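Local coordinates for zona pellucida sperm-binding protein 1 (Gallus gallus, PDB 6GF6) that cross-links egg coat filaments, probably through homodimers of its N-terminal ZP-N1 domain, at residues Thr30-Val35 / Glu88-Ser93; Leu22-Arg27 / Gly58-Leu63; Tyr12-Phe17 / Thr105-Ala110; Phe65-Glu70 / Tyr81-Gln86; Val35-Gly40 / Gly71-Val76. The protein carries 2 engineered substitutions. One frame throughout, in Å; residues are numbered along the deposited sequence.

Interaction 1: Thr30-Val35 / Glu88-Ser93; sequences TVHFKV and EEMLLS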
# COMPACT_ATOMS: atom_id res chain seq x y z
N THR B 30 17.75 -10.44 -6.99
CA THR B 30 16.62 -9.59 -6.66
C THR B 30 15.86 -9.30 -7.95
O THR B 30 16.24 -9.74 -9.04
CB THR B 30 17.05 -8.30 -5.95
OG1 THR B 30 15.88 -7.61 -5.50
CG2 THR B 30 17.85 -7.40 -6.88
N VAL B 31 14.77 -8.55 -7.82
CA VAL B 31 13.91 -8.19 -8.94
C VAL B 31 13.67 -6.70 -8.86
O VAL B 31 13.43 -6.16 -7.78
CB VAL B 31 12.58 -8.98 -8.92
CG1 VAL B 31 11.66 -8.54 -10.06
CG2 VAL B 31 12.84 -10.47 -9.01
N HIS B 32 13.82 -6.02 -9.99
CA HIS B 32 13.44 -4.62 -10.11
C HIS B 32 12.21 -4.51 -11.00
O HIS B 32 12.11 -5.18 -12.03
CB HIS B 32 14.60 -3.79 -10.69
CG HIS B 32 15.70 -3.55 -9.71
ND1 HIS B 32 16.80 -2.77 -10.00
CD2 HIS B 32 15.88 -3.98 -8.44
CE1 HIS B 32 17.60 -2.74 -8.95
NE2 HIS B 32 17.06 -3.47 -7.99
N PHE B 33 11.27 -3.67 -10.57
CA PHE B 33 9.99 -3.50 -11.25
C PHE B 33 9.96 -2.14 -11.95
O PHE B 33 10.43 -1.14 -11.40
CB PHE B 33 8.82 -3.59 -10.27
CG PHE B 33 8.69 -4.92 -9.59
CD1 PHE B 33 9.43 -5.21 -8.45
CD2 PHE B 33 7.83 -5.89 -10.08
CE1 PHE B 33 9.31 -6.43 -7.81
CE2 PHE B 33 7.70 -7.11 -9.45
CZ PHE B 33 8.44 -7.39 -8.32
N LYS B 34 9.41 -2.12 -13.16
CA LYS B 34 9.18 -0.89 -13.90
C LYS B 34 7.81 -0.94 -14.56
O LYS B 34 7.43 -1.98 -15.12
CB LYS B 34 10.26 -0.64 -14.96
CG LYS B 34 11.64 -0.28 -14.42
CD LYS B 34 12.51 -1.52 -14.26
CE LYS B 34 13.96 -1.15 -14.04
NZ LYS B 34 14.16 -0.39 -12.77
N VAL B 35 7.09 0.17 -14.50
CA VAL B 35 5.79 0.29 -15.15
C VAL B 35 6.00 0.71 -16.59
O VAL B 35 6.81 1.60 -16.88
CB VAL B 35 4.89 1.29 -14.39
CG1 VAL B 35 3.57 1.48 -15.12
CG2 VAL B 35 4.65 0.81 -12.97
N GLU B 88 12.94 -7.12 -13.91
CA GLU B 88 14.35 -7.29 -14.23
C GLU B 88 14.97 -8.11 -13.11
O GLU B 88 15.16 -7.61 -12.00
CB GLU B 88 15.05 -5.95 -14.39
CG GLU B 88 14.60 -5.19 -15.62
CD GLU B 88 15.48 -4.01 -15.94
OE1 GLU B 88 16.15 -3.48 -15.02
OE2 GLU B 88 15.50 -3.60 -17.12
N GLU B 89 15.26 -9.37 -13.40
CA GLU B 89 15.97 -10.20 -12.45
C GLU B 89 17.43 -9.79 -12.44
O GLU B 89 18.06 -9.70 -13.49
CB GLU B 89 15.83 -11.68 -12.80
CG GLU B 89 16.42 -12.62 -11.77
CD GLU B 89 16.24 -14.08 -12.12
OE1 GLU B 89 16.56 -14.94 -11.27
OE2 GLU B 89 15.79 -14.38 -13.25
N MET B 90 17.97 -9.50 -11.26
CA MET B 90 19.29 -8.91 -11.17
C MET B 90 20.17 -9.67 -10.19
O MET B 90 19.72 -10.10 -9.13
CB MET B 90 19.20 -7.44 -10.76
CG MET B 90 18.67 -6.56 -11.89
SD MET B 90 18.60 -4.83 -11.45
CE MET B 90 20.31 -4.49 -11.04
N LEU B 91 21.43 -9.83 -10.59
CA LEU B 91 22.49 -10.38 -9.78
C LEU B 91 23.02 -9.34 -8.80
O LEU B 91 22.84 -8.13 -8.99
CB LEU B 91 23.63 -10.86 -10.67
CG LEU B 91 23.22 -11.79 -11.82
CD1 LEU B 91 24.43 -12.21 -12.62
CD2 LEU B 91 22.45 -13.01 -11.31
N LEU B 92 23.69 -9.81 -7.75
CA LEU B 92 24.25 -8.89 -6.76
C LEU B 92 25.29 -7.96 -7.37
O LEU B 92 25.60 -6.93 -6.77
CB LEU B 92 24.89 -9.66 -5.61
CG LEU B 92 23.99 -10.59 -4.79
CD1 LEU B 92 24.82 -11.35 -3.77
CD2 LEU B 92 22.89 -9.80 -4.10
N SER B 93 25.80 -8.28 -8.55
CA SER B 93 26.76 -7.42 -9.22
C SER B 93 26.12 -6.19 -9.86
O SER B 93 26.85 -5.27 -10.25
CB SER B 93 27.51 -8.21 -10.29
OG SER B 93 26.61 -8.66 -11.29
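The imidazole of H32 carries the sulfur of M90 over one face in a Met-aromatic contact: SD lies 3.0 Å above the H32 ring plane, displaced toward the rim, where it comes nearest ND1 and CE1. The two side chains cross at about a right angle, and CE of M90 is 3.8 Å from H32 CE1. On the face of the sheet that bears V31 and F33, CG1 of V31 lies over one face of the F33 ring, toward its rim. Between these two layers of side chains, strands 30-36 and 80-90 of the Ig-like ZP-N domain run antiparallel. T30 with M90 and H32 with E88 are hydrogen-bonded pairs, V31 with E89 the non-hydrogen-bonded pair between them, and the bond from M90 N to T30 O measures 2.8 Å. K34 CE approaches E88 OE1 to 3.3 Å, but the charged ends stay beyond salt-bridge distance, NZ of K34 4.3 Å from OE1 of E88. K34 is instead paired with E44, and E88 with R42. Zinc ions have been seen in this protein at H32 and E88 together and at K34 and E88 together, although none is bound here.

Interaction 2: Leu22-Arg27 / Gly58-Leu63; sequences LAYPTR and GEDGGL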
# COMPACT_ATOMS: atom_id res chain seq x y z
N LEU B 22 3.52 -10.76 -7.54
CA LEU B 22 4.45 -11.39 -6.60
C LEU B 22 5.53 -12.14 -7.37
O LEU B 22 5.22 -12.92 -8.28
CB LEU B 22 3.72 -12.32 -5.64
CG LEU B 22 2.62 -11.66 -4.80
CD1 LEU B 22 1.30 -11.63 -5.55
CD2 LEU B 22 2.47 -12.39 -3.48
N ALA B 23 6.79 -11.90 -7.01
CA ALA B 23 7.94 -12.53 -7.66
C ALA B 23 8.83 -13.15 -6.60
O ALA B 23 9.00 -12.60 -5.51
CB ALA B 23 8.74 -11.51 -8.48
N TYR B 24 9.43 -14.29 -6.94
CA TYR B 24 10.22 -15.09 -6.00
C TYR B 24 11.60 -15.35 -6.58
O TYR B 24 11.87 -16.43 -7.13
CB TYR B 24 9.49 -16.38 -5.65
CG TYR B 24 8.10 -16.15 -5.09
CD1 TYR B 24 7.00 -16.02 -5.94
CD2 TYR B 24 7.89 -16.04 -3.72
CE1 TYR B 24 5.73 -15.80 -5.43
CE2 TYR B 24 6.62 -15.82 -3.21
CZ TYR B 24 5.55 -15.70 -4.07
OH TYR B 24 4.29 -15.48 -3.56
N PRO B 25 12.51 -14.39 -6.48
CA PRO B 25 13.87 -14.59 -7.00
C PRO B 25 14.67 -15.57 -6.14
O PRO B 25 14.45 -15.72 -4.94
CB PRO B 25 14.47 -13.19 -6.97
CG PRO B 25 13.74 -12.49 -5.89
CD PRO B 25 12.34 -13.05 -5.90
N THR B 26 15.65 -16.20 -6.78
CA THR B 26 16.42 -17.26 -6.15
C THR B 26 17.59 -16.68 -5.35
O THR B 26 17.80 -15.47 -5.30
CB THR B 26 16.92 -18.25 -7.20
OG1 THR B 26 17.81 -17.59 -8.10
CG2 THR B 26 15.75 -18.82 -7.99
N ARG B 27 18.35 -17.57 -4.71
CA ARG B 27 19.47 -17.19 -3.85
C ARG B 27 20.27 -16.02 -4.40
O ARG B 27 20.81 -16.08 -5.51
CB ARG B 27 20.41 -18.39 -3.64
CG ARG B 27 19.77 -19.62 -3.01
CD ARG B 27 20.72 -20.81 -3.09
NE ARG B 27 21.09 -21.17 -4.45
CZ ARG B 27 21.89 -22.19 -4.76
NH1 ARG B 27 22.40 -22.95 -3.81
NH2 ARG B 27 22.18 -22.44 -6.03
N GLY B 58 8.04 -9.32 1.14
CA GLY B 58 7.26 -10.19 2.00
C GLY B 58 8.09 -10.79 3.13
O GLY B 58 9.32 -10.71 3.16
N GLU B 59 7.37 -11.40 4.07
CA GLU B 59 8.03 -12.08 5.19
C GLU B 59 8.82 -13.29 4.72
O GLU B 59 9.73 -13.74 5.43
CB GLU B 59 7.00 -12.51 6.23
CG GLU B 59 6.30 -11.36 6.95
CD GLU B 59 5.33 -10.59 6.06
OE1 GLU B 59 4.91 -11.15 5.03
OE2 GLU B 59 5.00 -9.43 6.39
N ASP B 60 8.49 -13.84 3.56
CA ASP B 60 9.21 -14.96 2.97
C ASP B 60 10.35 -14.53 2.06
O ASP B 60 10.98 -15.39 1.44
CB ASP B 60 8.24 -15.85 2.18
CG ASP B 60 7.41 -15.07 1.17
OD1 ASP B 60 7.66 -13.85 1.00
OD2 ASP B 60 6.51 -15.67 0.55
N GLY B 61 10.63 -13.22 1.97
CA GLY B 61 11.63 -12.72 1.06
C GLY B 61 11.14 -12.46 -0.35
O GLY B 61 11.93 -12.03 -1.20
N GLY B 62 9.86 -12.73 -0.64
CA GLY B 62 9.31 -12.42 -1.94
C GLY B 62 9.04 -10.94 -2.10
O GLY B 62 8.82 -10.21 -1.13
N LEU B 63 9.05 -10.48 -3.35
CA LEU B 63 8.85 -9.08 -3.67
C LEU B 63 7.44 -8.86 -4.23
O LEU B 63 6.93 -9.69 -4.99
CB LEU B 63 9.90 -8.60 -4.67
CG LEU B 63 11.34 -8.82 -4.17
CD1 LEU B 63 12.37 -8.55 -5.25
CD2 LEU B 63 11.61 -7.96 -2.95
O HOH W 1 3.90 -15.10 -1.08
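Two first torsions bring Y24 and D60 together: CG of Y24 stands anti to its carbonyl carbon (chi1 -56°), whereas CG of D60 is set between its backbone N and carbonyl carbon (chi1 52°). OD2 of D60 lies at the edge of the phenol ring, in its plane and 3.8 Å from CE2 of Y24, the two flat groups turned 85° against each other. A water in that same plane, at the ring edge, donates to D60 OD2 over 3.1 Å and also hydrogen-bonds to Y24 OH, linking the two polar tips. The other carboxylate oxygen folds back on its own chain. OD1 of D60 accepts from G62 N at 3.0 Å, from above the carboxylate plane, in an Asx turn that overlaps the type I turn G58-G61. This compact loop delivers the chain into strand 63-68, which pairs antiparallel with strand 18-24 in the four-stranded sheet of the domain. A23 and L63 form a hydrogen-bonded pair, N to O in both directions, and CA of L22 adds a CH...O contact to L63 O at 3.4 Å. G62 passes close to the Y24 ring, where a side chain would probably press on CE2. Next along the chain, CG of P25 meets CD1 of L63 at 4.2 Å, and V31 of strand 30-36 packs against both residues.

Interaction 3: Tyr12-Phe17 / Thr105-Ala110; sequences YDCGDF and TCPRPA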
# COMPACT_ATOMS: atom_id res chain seq x y z
N TYR B 12 0.29 -12.92 -10.36
CA TYR B 12 -0.42 -11.73 -9.91
C TYR B 12 -1.86 -12.07 -9.55
O TYR B 12 -2.44 -13.06 -10.00
CB TYR B 12 -0.38 -10.61 -10.96
CG TYR B 12 -1.20 -10.83 -12.21
CD1 TYR B 12 -0.66 -11.47 -13.31
CD2 TYR B 12 -2.50 -10.36 -12.29
CE1 TYR B 12 -1.41 -11.67 -14.46
CE2 TYR B 12 -3.26 -10.55 -13.44
CZ TYR B 12 -2.70 -11.20 -14.52
OH TYR B 12 -3.43 -11.39 -15.67
N ASP B 13 -2.42 -11.23 -8.68
CA ASP B 13 -3.77 -11.38 -8.17
C ASP B 13 -4.59 -10.15 -8.52
O ASP B 13 -4.11 -9.02 -8.43
CB ASP B 13 -3.77 -11.57 -6.64
CG ASP B 13 -3.00 -12.81 -6.21
OD1 ASP B 13 -3.15 -13.86 -6.86
OD2 ASP B 13 -2.23 -12.72 -5.23
N CYS B 14 -5.83 -10.37 -8.94
CA CYS B 14 -6.79 -9.30 -9.16
C CYS B 14 -7.66 -9.17 -7.92
O CYS B 14 -8.39 -10.11 -7.58
CB CYS B 14 -7.66 -9.57 -10.39
SG CYS B 14 -6.76 -9.62 -11.95
N GLY B 15 -7.62 -8.01 -7.27
CA GLY B 15 -8.47 -7.73 -6.13
C GLY B 15 -9.66 -6.87 -6.51
O GLY B 15 -9.95 -6.63 -7.69
N ASP B 16 -10.35 -6.38 -5.48
CA ASP B 16 -11.53 -5.56 -5.70
C ASP B 16 -11.17 -4.11 -6.02
O ASP B 16 -11.91 -3.44 -6.75
CB ASP B 16 -12.46 -5.62 -4.48
CG ASP B 16 -13.00 -7.03 -4.22
OD1 ASP B 16 -13.22 -7.79 -5.19
OD2 ASP B 16 -13.19 -7.39 -3.03
N PHE B 17 -10.06 -3.60 -5.46
CA PHE B 17 -9.67 -2.21 -5.67
C PHE B 17 -8.33 -2.05 -6.38
O PHE B 17 -8.04 -0.96 -6.87
CB PHE B 17 -9.62 -1.50 -4.31
CG PHE B 17 -10.93 -1.54 -3.59
CD1 PHE B 17 -11.91 -0.59 -3.83
CD2 PHE B 17 -11.21 -2.57 -2.70
CE1 PHE B 17 -13.13 -0.64 -3.17
CE2 PHE B 17 -12.43 -2.63 -2.04
CZ PHE B 17 -13.39 -1.66 -2.27
N THR B 105 -4.10 -8.27 -16.33
CA THR B 105 -5.44 -8.04 -16.85
C THR B 105 -6.44 -8.42 -15.77
O THR B 105 -6.43 -9.55 -15.28
CB THR B 105 -5.67 -8.84 -18.13
OG1 THR B 105 -4.67 -8.50 -19.10
CG2 THR B 105 -7.03 -8.54 -18.72
N CYS B 106 -7.28 -7.46 -15.38
CA CYS B 106 -8.21 -7.67 -14.30
C CYS B 106 -9.59 -7.18 -14.71
O CYS B 106 -9.70 -6.22 -15.49
CB CYS B 106 -7.76 -6.96 -13.01
SG CYS B 106 -6.25 -7.68 -12.30
N PRO B 107 -10.65 -7.84 -14.27
CA PRO B 107 -11.99 -7.47 -14.74
C PRO B 107 -12.38 -6.08 -14.27
O PRO B 107 -11.97 -5.61 -13.21
CB PRO B 107 -12.89 -8.55 -14.13
CG PRO B 107 -12.16 -9.00 -12.92
CD PRO B 107 -10.70 -8.91 -13.26
N ARG B 108 -13.20 -5.43 -15.09
CA ARG B 108 -13.76 -4.12 -14.79
C ARG B 108 -15.27 -4.18 -14.93
O ARG B 108 -15.79 -4.91 -15.79
CB ARG B 108 -13.17 -3.07 -15.75
CG ARG B 108 -13.61 -1.64 -15.51
CD ARG B 108 -12.92 -0.72 -16.51
NE ARG B 108 -13.21 0.69 -16.26
CZ ARG B 108 -14.19 1.38 -16.85
NH1 ARG B 108 -15.00 0.80 -17.73
NH2 ARG B 108 -14.37 2.65 -16.54
N PRO B 109 -16.01 -3.41 -14.14
CA PRO B 109 -17.47 -3.51 -14.19
C PRO B 109 -18.08 -2.65 -15.29
O PRO B 109 -17.76 -1.47 -15.43
CB PRO B 109 -17.90 -3.04 -12.80
CG PRO B 109 -16.86 -2.09 -12.40
CD PRO B 109 -15.57 -2.57 -13.01
N ALA B 110 -18.95 -3.26 -16.09
CA ALA B 110 -19.76 -2.48 -17.03
C ALA B 110 -20.86 -1.76 -16.26
O ALA B 110 -21.55 -2.37 -15.44
CB ALA B 110 -20.35 -3.40 -18.09
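The side chain of C14 runs from CB, 3.7 Å from CB of C106, to SG, which closes the 2.0 Å disulfide to SG of C106. The bridge turns by -81° about its S-S bond, and both sulfurs stand anti to their carbonyl carbons. The same SG of C14 lies 3.3 Å from the carbonyl O of T105 and near CD of P107. Two residues earlier, Y12 reaches the same strand with its phenol, whose OH accepts a long but straight hydrogen bond from T105 N (3.3 Å, 175° at the hydrogen). The carbonyl O of T105 lies at the edge of that ring, in its plane, 3.8 Å from CE2 of Y12. Y69 packs against both cysteines, and D16 N and F17 N bond to E38 of the second subunit. No backbone-to-backbone hydrogen bond joins strands 9-14 and 96-107 here; the disulfide ties the two sheets covalently, as is common in extracellular proteins.

Interaction 4: Phe65-Glu70 / Tyr81-Gln86; sequences FSAGYE and YVLRVQ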
# COMPACT_ATOMS: atom_id res chain seq x y z
N PHE B 65 4.68 -6.11 -5.89
CA PHE B 65 4.31 -4.87 -6.56
C PHE B 65 2.80 -4.71 -6.45
O PHE B 65 2.06 -5.60 -6.87
CB PHE B 65 4.73 -4.87 -8.02
CG PHE B 65 4.19 -3.71 -8.80
CD1 PHE B 65 4.59 -2.41 -8.50
CD2 PHE B 65 3.22 -3.89 -9.78
CE1 PHE B 65 4.09 -1.33 -9.21
CE2 PHE B 65 2.71 -2.81 -10.48
CZ PHE B 65 3.13 -1.53 -10.19
N SER B 66 2.36 -3.61 -5.84
CA SER B 66 0.94 -3.30 -5.64
C SER B 66 0.53 -2.11 -6.50
O SER B 66 1.28 -1.13 -6.61
CB SER B 66 0.67 -2.99 -4.17
OG SER B 66 1.13 -4.04 -3.34
N ALA B 67 -0.65 -2.20 -7.13
CA ALA B 67 -1.16 -1.14 -8.00
C ALA B 67 -2.66 -0.97 -7.84
O ALA B 67 -3.41 -1.94 -8.02
CB ALA B 67 -0.81 -1.44 -9.46
N GLY B 68 -3.11 0.24 -7.53
CA GLY B 68 -4.53 0.55 -7.56
C GLY B 68 -5.05 0.62 -8.99
O GLY B 68 -4.32 0.96 -9.92
N TYR B 69 -6.33 0.27 -9.16
CA TYR B 69 -6.93 0.26 -10.49
C TYR B 69 -6.99 1.66 -11.12
O TYR B 69 -6.98 1.78 -12.35
CB TYR B 69 -8.34 -0.35 -10.45
CG TYR B 69 -8.38 -1.85 -10.26
CD1 TYR B 69 -7.44 -2.68 -10.86
CD2 TYR B 69 -9.37 -2.44 -9.49
CE1 TYR B 69 -7.48 -4.05 -10.68
CE2 TYR B 69 -9.41 -3.81 -9.30
CZ TYR B 69 -8.46 -4.61 -9.90
OH TYR B 69 -8.50 -5.98 -9.73
N GLU B 70 -7.02 2.71 -10.31
CA GLU B 70 -7.13 4.07 -10.84
C GLU B 70 -5.78 4.77 -10.92
O GLU B 70 -5.72 5.99 -11.07
CB GLU B 70 -8.07 4.90 -9.96
CG GLU B 70 -9.48 4.32 -9.80
CD GLU B 70 -10.32 4.48 -11.04
OE1 GLU B 70 -9.96 5.30 -11.91
OE2 GLU B 70 -11.36 3.78 -11.14
N TYR B 81 -9.16 -3.67 -16.74
CA TYR B 81 -7.96 -2.92 -16.39
C TYR B 81 -6.73 -3.66 -16.86
O TYR B 81 -6.62 -4.87 -16.68
CB TYR B 81 -7.87 -2.71 -14.88
CG TYR B 81 -9.00 -1.93 -14.26
CD1 TYR B 81 -9.13 -0.57 -14.49
CD2 TYR B 81 -9.93 -2.55 -13.44
CE1 TYR B 81 -10.16 0.15 -13.92
CE2 TYR B 81 -10.96 -1.83 -12.87
CZ TYR B 81 -11.06 -0.48 -13.11
OH TYR B 81 -12.08 0.23 -12.55
N VAL B 82 -5.79 -2.92 -17.47
CA VAL B 82 -4.56 -3.50 -17.99
C VAL B 82 -3.38 -2.66 -17.51
O VAL B 82 -3.36 -1.44 -17.72
CB VAL B 82 -4.58 -3.60 -19.52
CG1 VAL B 82 -3.29 -4.23 -20.03
CG2 VAL B 82 -5.79 -4.42 -19.97
N LEU B 83 -2.40 -3.32 -16.91
CA LEU B 83 -1.16 -2.68 -16.49
C LEU B 83 -0.01 -3.58 -16.90
O LEU B 83 0.03 -4.75 -16.52
CB LEU B 83 -1.14 -2.44 -14.98
CG LEU B 83 0.11 -1.73 -14.44
CD1 LEU B 83 0.21 -0.31 -14.97
CD2 LEU B 83 0.10 -1.72 -12.93
N ARG B 84 0.93 -3.02 -17.66
CA ARG B 84 2.10 -3.75 -18.13
C ARG B 84 3.30 -3.39 -17.27
O ARG B 84 3.56 -2.20 -17.03
CB ARG B 84 2.37 -3.43 -19.60
CG ARG B 84 1.33 -4.03 -20.54
CD ARG B 84 1.56 -3.69 -22.00
NE ARG B 84 2.93 -3.97 -22.45
CZ ARG B 84 3.80 -3.05 -22.87
NH1 ARG B 84 3.47 -1.76 -22.93
NH2 ARG B 84 5.01 -3.43 -23.25
N VAL B 85 3.99 -4.41 -16.78
CA VAL B 85 5.11 -4.25 -15.86
C VAL B 85 6.27 -5.07 -16.39
O VAL B 85 6.08 -6.17 -16.91
CB VAL B 85 4.75 -4.69 -14.43
CG1 VAL B 85 5.95 -4.55 -13.50
CG2 VAL B 85 3.57 -3.89 -13.89
N GLN B 86 7.48 -4.53 -16.25
CA GLN B 86 8.70 -5.25 -16.58
C GLN B 86 9.39 -5.68 -15.29
O GLN B 86 9.52 -4.87 -14.36
CB GLN B 86 9.64 -4.39 -17.42
CG GLN B 86 10.88 -5.13 -17.90
CD GLN B 86 11.86 -4.23 -18.62
OE1 GLN B 86 11.73 -3.01 -18.59
NE2 GLN B 86 12.85 -4.83 -19.27
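The hydroxyl of Y69 is hydrogen-bonded to the carbonyl O of G15, while the ring that bears it lies flat against Y81. The pair sits at one end of the core of an Ig-like beta sandwich, where strands 63-68 and 80-90 face each other from opposite sheets, their axes 9.9 Å apart at closest. The rings form an offset stack with centroids 4.4 Å apart and planes only 6° from parallel. Y81 CD2 lies over the rim of one face of Y69, and CB of Y69 sits 3.8 Å from the centroid of Y81 in a CH-pi contact. Replacing Y81 by an alanine would remove the phenol ring, and Y69 would probably be left without its stacking partner, with a gap beneath its ring and CB. Farther along, F65 meets L83 and V85 tip to tip, with V85 CG2 3.7 Å from F65 CE2. CD2 of L83 touches two partners, lying 3.6 Å from A67 CB and 3.7 Å from F65 CE2, at the edge of the F65 ring.

Interaction 5: Val35-Gly40 / Gly71-Val76; sequences VLDEFG and GCHVLV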
# COMPACT_ATOMS: atom_id res chain seq x y z
N VAL B 35 7.09 0.17 -14.50
CA VAL B 35 5.79 0.29 -15.15
C VAL B 35 6.00 0.71 -16.59
O VAL B 35 6.81 1.60 -16.88
CB VAL B 35 4.89 1.29 -14.39
CG1 VAL B 35 3.57 1.48 -15.12
CG2 VAL B 35 4.65 0.81 -12.97
N LEU B 36 5.27 0.07 -17.50
CA LEU B 36 5.37 0.35 -18.93
C LEU B 36 4.11 1.05 -19.44
O LEU B 36 3.00 0.73 -19.01
CB LEU B 36 5.57 -0.94 -19.73
CG LEU B 36 6.72 -1.85 -19.30
CD1 LEU B 36 6.72 -3.11 -20.14
CD2 LEU B 36 8.06 -1.12 -19.42
N ASP B 37 4.30 2.03 -20.31
CA ASP B 37 3.21 2.68 -21.01
C ASP B 37 3.20 2.19 -22.46
O ASP B 37 4.04 1.39 -22.86
CB ASP B 37 3.31 4.21 -20.89
CG ASP B 37 4.45 4.81 -21.70
OD1 ASP B 37 5.21 4.06 -22.36
OD2 ASP B 37 4.61 6.05 -21.64
N GLU B 38 2.23 2.67 -23.23
CA GLU B 38 2.08 2.22 -24.61
C GLU B 38 3.25 2.64 -25.50
O GLU B 38 3.36 2.14 -26.63
CB GLU B 38 0.76 2.74 -25.19
CG GLU B 38 0.62 4.25 -25.25
CD GLU B 38 -0.01 4.83 -24.00
OE1 GLU B 38 0.02 4.17 -22.94
OE2 GLU B 38 -0.55 5.96 -24.07
N PHE B 39 4.13 3.51 -25.02
CA PHE B 39 5.29 3.94 -25.80
C PHE B 39 6.56 3.22 -25.40
O PHE B 39 7.63 3.53 -25.93
CB PHE B 39 5.50 5.45 -25.63
CG PHE B 39 4.31 6.28 -26.02
CD1 PHE B 39 4.06 6.58 -27.35
CD2 PHE B 39 3.41 6.73 -25.06
CE1 PHE B 39 2.97 7.34 -27.72
CE2 PHE B 39 2.31 7.48 -25.42
CZ PHE B 39 2.09 7.79 -26.76
N GLY B 40 6.47 2.25 -24.48
CA GLY B 40 7.65 1.54 -24.05
C GLY B 40 8.49 2.23 -22.99
O GLY B 40 9.60 1.76 -22.71
N GLY B 71 -4.69 4.01 -10.89
CA GLY B 71 -3.36 4.59 -10.85
C GLY B 71 -2.80 4.86 -12.23
O GLY B 71 -3.44 4.67 -13.26
N CYS B 72 -1.56 5.34 -12.23
CA CYS B 72 -0.92 5.77 -13.47
C CYS B 72 -0.67 4.60 -14.40
O CYS B 72 -0.14 3.56 -14.00
CB CYS B 72 0.42 6.42 -13.18
SG CYS B 72 0.34 7.92 -12.26
N HIS B 73 -1.01 4.81 -15.67
CA HIS B 73 -0.69 3.90 -16.75
C HIS B 73 -1.54 2.65 -16.73
O HIS B 73 -1.31 1.74 -17.53
CB HIS B 73 0.80 3.53 -16.73
CG HIS B 73 1.68 4.72 -16.90
ND1 HIS B 73 1.58 5.56 -17.99
CD2 HIS B 73 2.61 5.26 -16.08
CE1 HIS B 73 2.45 6.55 -17.86
NE2 HIS B 73 3.08 6.39 -16.71
N VAL B 74 -2.52 2.56 -15.83
CA VAL B 74 -3.53 1.51 -15.91
C VAL B 74 -4.50 1.92 -17.01
O VAL B 74 -5.07 3.01 -16.96
CB VAL B 74 -4.25 1.32 -14.57
CG1 VAL B 74 -5.27 0.22 -14.69
CG2 VAL B 74 -3.26 0.99 -13.48
N LEU B 75 -4.66 1.05 -18.00
CA LEU B 75 -5.50 1.33 -19.15
C LEU B 75 -6.76 0.47 -19.07
O LEU B 75 -6.79 -0.56 -18.41
CB LEU B 75 -4.77 1.04 -20.47
CG LEU B 75 -3.43 1.77 -20.70
CD1 LEU B 75 -2.71 1.18 -21.91
CD2 LEU B 75 -3.64 3.27 -20.90
N VAL B 76 -7.81 0.94 -19.73
CA VAL B 76 -9.04 0.18 -19.90
C VAL B 76 -9.05 -0.36 -21.33
O VAL B 76 -9.06 0.40 -22.30
CB VAL B 76 -10.28 1.05 -19.62
CG1 VAL B 76 -11.56 0.23 -19.83
CG2 VAL B 76 -10.19 1.64 -18.21
O HOH W 2 0.77 -0.38 -18.53
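Two reverse turns meet at D37 and H73, whose CA atoms are 5.9 Å apart: a type I turn over D37-G40 and a type II turn over G71-V74, with H73 at positive phi (73°). No direct hydrogen bond joins them, but one water donates to both L36 O and H73 O. H73 contributes the largest share of the contact. Its CB packs 3.8 Å from V35 CG1, while the ring lies obliquely past D37, ND1 of H73 being 3.6 Å from CB of D37. D37 itself is turned to its own loop: CG lies between its backbone N and carbonyl carbon (chi1 71°), and OD1 of D37 accepts from F39 N at 2.9 Å, from above the carboxylate plane, in an Asx turn, and also from T41 N. An alanine in place of H73 would keep only the CB contact on V35 CG1 but would probably uncover D37 CB and F43, whose ring meets the imidazole, and deprive H53 of its partner in a zinc site seen in this protein. Strand 80-90 bonds to L36 and L75, strand 42-44 flanks V35 and D37, and the C51-C72 disulfide ties the second turn to the region before strand 53-57.

In the fold
Interaction 4 lies nearest the centre of the chain, about 5 Å from it. The centres of interactions 4 and 5 are about 8 Å apart. Interaction 5 in turn shares V35 with interaction 1. Interaction 3 is about 10 Å from interaction 4 between centres, and G15 and Y69 link the two. Interactions 1 and 2, with centres about 12 Å apart, meet where L63 and P25 pack on V31, whereas interactions 1 and 3 lie on opposite sides of the chain's centre, their own centres about 26 Å apart. Zinc has been seen at residues of interactions 1, 3 and 5. Interaction 3 reaches the dimer interface, where D16 N and F17 N bond to E38 of the second subunit.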